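GphF Dehydratase 1 from Archangium violaceum probably dehydrates, and shifts the double bond of, the growing chain in a gephyronic acid polyketide synthase, as a double-hotdog dehydratase domain. One contact in two of its structures: PDB 6MBF (chain A, 1.54 Å), residues 176-181 and 243-248, and PDB 6MBG (chain B, 1.85 Å), residues 176-181 and 243-248. Structure 2 is superposed on structure 1 by the backbone atoms of these residues (RMSD 0.09 Å); each is numbered along its deposited sequence.

Structure 1 (6MBF); sequences GREAIG and RVHLRL.
Glu178 faces His245 and Arg247 across two antiparallel strands, 178-184 and 241-248, in the hotdog-clan half formed by the later part of the chain. Backbone hydrogen bonds pair Ala179 with Leu246 and Gly181 with Val244. The Glu178 carboxylate, on an extended side chain, serves two donors, each from above its plane: His245 NE2, 2.8 Å from OE1, which lies in the imidazole plane, and Arg247, gripping OE2 side-on through NE (2.8 Å) and NH2 (3.1 Å) in a salt bridge. The long Arg177 reaches Leu248 O with NE (3.1 Å), and its NH2 through a water. Among the apolar contacts, Ile180 suits the ring's carbon side, CG1 4.1 Å from His245 CD2, its chain extended to CD1 (chi2 173°). On the other sheet face the small Ala179 packs its CB 3.9 Å from Leu246 CG, beneath helix 200-214.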
loop_
_atom_site.group_PDB
_atom_site.type_symbol
_atom_site.label_atom_id
_atom_site.label_comp_id
_atom_site.label_asym_id
_atom_site.label_seq_id
_atom_site.Cartn_x
_atom_site.Cartn_y
_atom_site.Cartn_z
ATOM N N GLY A 176 -22.317 10.478 -1.859
ATOM C CA GLY A 176 -21.661 11.301 -0.850
ATOM C C GLY A 176 -20.156 11.070 -0.848
ATOM O O GLY A 176 -19.506 11.046 -1.900
ATOM N N ARG A 177 -19.588 10.899 0.345
ATOM C CA ARG A 177 -18.165 10.631 0.512
ATOM C C ARG A 177 -17.858 9.141 0.609
ATOM O O ARG A 177 -16.767 8.771 1.068
ATOM C CB ARG A 177 -17.622 11.339 1.760
ATOM C CG ARG A 177 -17.713 12.848 1.750
ATOM C CD ARG A 177 -16.852 13.435 2.857
ATOM N NE ARG A 177 -17.305 13.046 4.188
ATOM C CZ ARG A 177 -18.261 13.682 4.864
ATOM N NH1 ARG A 177 -18.862 14.746 4.334
ATOM N NH2 ARG A 177 -18.609 13.260 6.072
ATOM N N GLU A 178 -18.788 8.285 0.197
ATOM C CA GLU A 178 -18.598 6.846 0.208
ATOM C C GLU A 178 -18.596 6.298 -1.210
ATOM O O GLU A 178 -19.142 6.897 -2.144
ATOM C CB GLU A 178 -19.689 6.155 1.033
ATOM C CG GLU A 178 -19.693 6.588 2.484
ATOM C CD GLU A 178 -20.597 5.733 3.361
ATOM O OE1 GLU A 178 -20.917 4.589 2.962
ATOM O OE2 GLU A 178 -20.979 6.212 4.457
ATOM N N ALA A 179 -17.953 5.142 -1.368
ATOM C CA ALA A 179 -17.896 4.505 -2.673
ATOM C C ALA A 179 -17.742 3.007 -2.494
ATOM O O ALA A 179 -17.268 2.527 -1.462
ATOM C CB ALA A 179 -16.748 5.053 -3.527
ATOM N N ILE A 180 -18.146 2.270 -3.523
ATOM C CA ILE A 180 -17.824 0.856 -3.647
ATOM C C ILE A 180 -17.124 0.656 -4.980
ATOM O O ILE A 180 -17.608 1.119 -6.023
ATOM C CB ILE A 180 -19.064 -0.041 -3.533
ATOM C CG1 ILE A 180 -19.602 0.006 -2.107
ATOM C CG2 ILE A 180 -18.716 -1.474 -3.925
ATOM C CD1 ILE A 180 -20.888 -0.703 -1.976
ATOM N N GLY A 181 -15.968 0.013 -4.933
ATOM C CA GLY A 181 -15.189 -0.256 -6.118
ATOM C C GLY A 181 -14.994 -1.750 -6.262
ATOM O O GLY A 181 -15.018 -2.494 -5.280
ATOM N N ARG A 243 -14.233 -6.474 -3.794
ATOM C CA ARG A 243 -15.040 -5.269 -3.775
ATOM C C ARG A 243 -14.652 -4.490 -2.529
ATOM O O ARG A 243 -14.496 -5.065 -1.449
ATOM C CB ARG A 243 -16.535 -5.589 -3.777
ATOM C CG ARG A 243 -17.004 -6.250 -5.071
ATOM C CD ARG A 243 -18.530 -6.284 -5.105
ATOM N NE ARG A 243 -19.044 -6.852 -6.351
ATOM C CZ ARG A 243 -19.296 -8.144 -6.544
ATOM N NH1 ARG A 243 -19.087 -9.029 -5.575
ATOM N NH2 ARG A 243 -19.758 -8.556 -7.716
ATOM N N VAL A 244 -14.454 -3.189 -2.680
ATOM C CA VAL A 244 -13.948 -2.372 -1.586
ATOM C C VAL A 244 -14.960 -1.280 -1.283
ATOM O O VAL A 244 -15.450 -0.608 -2.198
ATOM C CB VAL A 244 -12.565 -1.774 -1.904
ATOM C CG1 VAL A 244 -12.564 -1.054 -3.258
ATOM C CG2 VAL A 244 -12.125 -0.850 -0.774
ATOM N N HIS A 245 -15.295 -1.128 -0.009
ATOM C CA HIS A 245 -16.083 0.003 0.454
ATOM C C HIS A 245 -15.139 1.011 1.098
ATOM O O HIS A 245 -14.286 0.635 1.907
ATOM C CB HIS A 245 -17.157 -0.458 1.442
ATOM C CG HIS A 245 -17.965 0.660 2.010
ATOM N ND1 HIS A 245 -18.203 0.791 3.360
ATOM C CD2 HIS A 245 -18.564 1.720 1.417
ATOM C CE1 HIS A 245 -18.930 1.873 3.574
ATOM N NE2 HIS A 245 -19.158 2.457 2.412
ATOM N N LEU A 246 -15.269 2.284 0.726
ATOM C CA LEU A 246 -14.424 3.327 1.293
ATOM C C LEU A 246 -15.290 4.462 1.816
ATOM O O LEU A 246 -16.384 4.716 1.301
ATOM C CB LEU A 246 -13.411 3.868 0.267
ATOM C CG LEU A 246 -13.962 4.745 -0.864
ATOM C CD1 LEU A 246 -14.000 6.231 -0.477
ATOM C CD2 LEU A 246 -13.126 4.585 -2.094
ATOM N N ARG A 247 -14.795 5.140 2.849
ATOM C CA ARG A 247 -15.479 6.308 3.400
ATOM C C ARG A 247 -14.455 7.401 3.680
ATOM O O ARG A 247 -13.549 7.221 4.499
ATOM C CB ARG A 247 -16.263 5.960 4.675
ATOM C CG ARG A 247 -16.905 7.191 5.336
ATOM C CD ARG A 247 -17.724 6.842 6.597
ATOM N NE ARG A 247 -18.855 5.963 6.309
ATOM C CZ ARG A 247 -19.060 4.771 6.869
ATOM N NH1 ARG A 247 -18.204 4.287 7.765
ATOM N NH2 ARG A 247 -20.130 4.059 6.533
ATOM N N LEU A 248 -14.606 8.534 3.005
ATOM C CA LEU A 248 -13.779 9.696 3.278
ATOM C C LEU A 248 -14.309 10.437 4.498
ATOM O O LEU A 248 -15.521 10.609 4.660
ATOM C CB LEU A 248 -13.759 10.621 2.059
ATOM C CG LEU A 248 -12.686 10.291 1.018
ATOM C CD1 LEU A 248 -13.087 10.819 -0.352
ATOM C CD2 LEU A 248 -11.337 10.876 1.442
HETATM O O HOH W 1 -17.214 10.808 6.851
#

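Structure 2 (6MBG); sequences GREAIG and RVHLRL. With BU1 (1,4-butanediol), chain C.
The carboxylate of Glu178 meets His245 and Arg247 at its two oxygens, while backbone hydrogen bonds pair Ala179 with Leu246 and Gly181 with Val244. Reaching out on an extended side chain, it is met from above its plane by both donors: His245 NE2, 2.8 Å from OE1, which lies in the imidazole plane, and Arg247, gripping OE2 side-on with NE (2.9 Å) and NH2 (3.0 Å) in a salt bridge. The long Arg177 reaches Leu248 O with NE (3.1 Å), and its NH2 through a water. A bound 1,4-butanediol makes a weak hydrogen bond from O6 to Gly176 O. Among the apolar contacts, Ile180 bends at chi2 (-73°); its ethyl arm, turning about CB-CG1, lays CD1 3.5 Å from His245 CD2. Ala179, short enough to fit under Leu246, places its CB 4.0 Å from Leu246 CG on the opposite sheet face.

What differs
The sharpest difference is the outer end of Ile180. In Ile180(A) chi2 is 173° and the chain runs on extended; in Ile180(B) it is -73° and the chain bends, so that the two CD1 atoms stand 1.7 Å apart after superposition. The place held by CD1 of Ile180(A) is left in the second model. The models thus differ in where this methyl lies, while the touch on the imidazole is present in both: CG1 of Ile180(A) is 4.1 Å from His245(A) CD2, and CG1 of Ile180(B) is 4.5 Å from His245(B) CD2. The root of the side chain holds: CG2 stays beside the carbonyl oxygen of Val244(A) and of Val244(B). The side chains of His245(A) and Val244(A) keep their place within the error. The hydrogen bond from His245(A) NE2 to Glu178(A) OE1 recurs in the second structure, as does the salt bridge between Glu178(A) and Arg247(A). At the far end of the strand pair Arg177(A) NE bonds to Leu248(A) O, and Arg177(B) NE to Leu248(B) O, at 3.1 Å in each, with a water at the same place. There lies the other difference: 1,4-butanediol touches Gly176(B) and Arg177(B), whereas no ligand or ion is modelled at that place beside Gly176(A).

Structure 2 (6MBG)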
loop_
_atom_site.group_PDB
_atom_site.type_symbol
_atom_site.label_atom_id
_atom_site.label_comp_id
_atom_site.label_asym_id
_atom_site.label_seq_id
_atom_site.Cartn_x
_atom_site.Cartn_y
_atom_site.Cartn_z
ATOM N N GLY B 176 -22.291 10.424 -1.844
ATOM C CA GLY B 176 -21.609 11.312 -0.913
ATOM C C GLY B 176 -20.110 11.040 -0.888
ATOM O O GLY B 176 -19.447 10.957 -1.931
ATOM N N ARG B 177 -19.565 10.889 0.321
ATOM C CA ARG B 177 -18.155 10.562 0.533
ATOM C C ARG B 177 -17.909 9.072 0.655
ATOM O O ARG B 177 -16.838 8.676 1.122
ATOM C CB ARG B 177 -17.625 11.253 1.797
ATOM C CG ARG B 177 -17.564 12.767 1.695
ATOM C CD ARG B 177 -16.777 13.391 2.813
ATOM N NE ARG B 177 -17.300 13.036 4.124
ATOM C CZ ARG B 177 -18.237 13.725 4.768
ATOM N NH1 ARG B 177 -18.768 14.810 4.225
ATOM N NH2 ARG B 177 -18.649 13.332 5.959
ATOM N N GLU B 178 -18.872 8.232 0.282
ATOM C CA GLU B 178 -18.662 6.792 0.274
ATOM C C GLU B 178 -18.644 6.281 -1.160
ATOM O O GLU B 178 -19.230 6.886 -2.063
ATOM C CB GLU B 178 -19.745 6.062 1.081
ATOM C CG GLU B 178 -19.780 6.503 2.532
ATOM C CD GLU B 178 -20.673 5.639 3.424
ATOM O OE1 GLU B 178 -20.991 4.488 3.054
ATOM O OE2 GLU B 178 -21.079 6.135 4.499
ATOM N N ALA B 179 -17.953 5.164 -1.364
ATOM C CA ALA B 179 -17.948 4.530 -2.675
ATOM C C ALA B 179 -17.749 3.025 -2.526
ATOM O O ALA B 179 -17.206 2.549 -1.521
ATOM C CB ALA B 179 -16.862 5.126 -3.575
ATOM N N ILE B 180 -18.202 2.276 -3.541
ATOM C CA ILE B 180 -17.856 0.863 -3.687
ATOM C C ILE B 180 -17.080 0.679 -4.981
ATOM O O ILE B 180 -17.577 1.041 -6.056
ATOM C CB ILE B 180 -19.090 -0.050 -3.710
ATOM C CG1 ILE B 180 -19.985 0.192 -2.502
ATOM C CG2 ILE B 180 -18.636 -1.523 -3.857
ATOM C CD1 ILE B 180 -19.452 -0.315 -1.228
ATOM N N GLY B 181 -15.895 0.085 -4.882
ATOM C CA GLY B 181 -15.067 -0.230 -6.039
ATOM C C GLY B 181 -14.962 -1.731 -6.249
ATOM O O GLY B 181 -15.094 -2.511 -5.307
ATOM N N ARG B 243 -14.209 -6.427 -3.831
ATOM C CA ARG B 243 -14.995 -5.198 -3.815
ATOM C C ARG B 243 -14.620 -4.427 -2.552
ATOM O O ARG B 243 -14.447 -5.026 -1.485
ATOM C CB ARG B 243 -16.491 -5.497 -3.876
ATOM C CG ARG B 243 -16.919 -6.052 -5.238
ATOM C CD ARG B 243 -18.416 -6.191 -5.334
ATOM N NE ARG B 243 -18.855 -6.884 -6.546
ATOM C CZ ARG B 243 -19.013 -8.196 -6.629
ATOM N NH1 ARG B 243 -18.741 -8.969 -5.575
ATOM N NH2 ARG B 243 -19.423 -8.743 -7.767
ATOM N N VAL B 244 -14.416 -3.120 -2.682
ATOM C CA VAL B 244 -13.938 -2.310 -1.565
ATOM C C VAL B 244 -14.969 -1.231 -1.264
ATOM O O VAL B 244 -15.453 -0.558 -2.180
ATOM C CB VAL B 244 -12.537 -1.724 -1.843
ATOM C CG1 VAL B 244 -12.462 -1.031 -3.187
ATOM C CG2 VAL B 244 -12.069 -0.813 -0.697
ATOM N N HIS B 245 -15.362 -1.129 0.007
ATOM C CA HIS B 245 -16.176 -0.023 0.506
ATOM C C HIS B 245 -15.241 0.982 1.162
ATOM O O HIS B 245 -14.458 0.612 2.043
ATOM C CB HIS B 245 -17.186 -0.516 1.546
ATOM C CG HIS B 245 -18.030 0.578 2.137
ATOM N ND1 HIS B 245 -18.394 0.608 3.467
ATOM C CD2 HIS B 245 -18.615 1.662 1.569
ATOM C CE1 HIS B 245 -19.157 1.663 3.695
ATOM N NE2 HIS B 245 -19.300 2.327 2.560
ATOM N N LEU B 246 -15.334 2.238 0.765
ATOM C CA LEU B 246 -14.479 3.265 1.337
ATOM C C LEU B 246 -15.327 4.438 1.804
ATOM O O LEU B 246 -16.428 4.679 1.292
ATOM C CB LEU B 246 -13.412 3.746 0.324
ATOM C CG LEU B 246 -13.998 4.401 -0.937
ATOM C CD1 LEU B 246 -13.990 5.916 -0.784
ATOM C CD2 LEU B 246 -13.226 4.010 -2.170
ATOM N N ARG B 247 -14.790 5.175 2.772
ATOM C CA ARG B 247 -15.453 6.362 3.300
ATOM C C ARG B 247 -14.400 7.413 3.594
ATOM O O ARG B 247 -13.498 7.176 4.405
ATOM C CB ARG B 247 -16.246 6.043 4.572
ATOM C CG ARG B 247 -16.908 7.272 5.201
ATOM C CD ARG B 247 -17.619 6.922 6.520
ATOM N NE ARG B 247 -18.806 6.100 6.299
ATOM C CZ ARG B 247 -19.231 5.144 7.121
ATOM N NH1 ARG B 247 -18.558 4.867 8.235
ATOM N NH2 ARG B 247 -20.319 4.448 6.818
ATOM N N LEU B 248 -14.534 8.575 2.958
ATOM C CA LEU B 248 -13.687 9.718 3.268
ATOM C C LEU B 248 -14.214 10.436 4.500
ATOM O O LEU B 248 -15.420 10.682 4.627
ATOM C CB LEU B 248 -13.649 10.689 2.087
ATOM C CG LEU B 248 -12.730 10.398 0.915
ATOM C CD1 LEU B 248 -13.204 11.180 -0.298
ATOM C CD2 LEU B 248 -11.290 10.790 1.268
HETATM C C1 BU1 C . -13.566 16.105 -2.420
HETATM C C2 BU1 C . -14.244 15.108 -1.486
HETATM C C3 BU1 C . -15.053 14.110 -2.311
HETATM C C4 BU1 C . -16.540 14.224 -1.978
HETATM O O5 BU1 C . -12.419 16.630 -1.814
HETATM O O6 BU1 C . -17.166 13.010 -2.308
HETATM O O HOH W 2 -17.222 10.921 6.851
#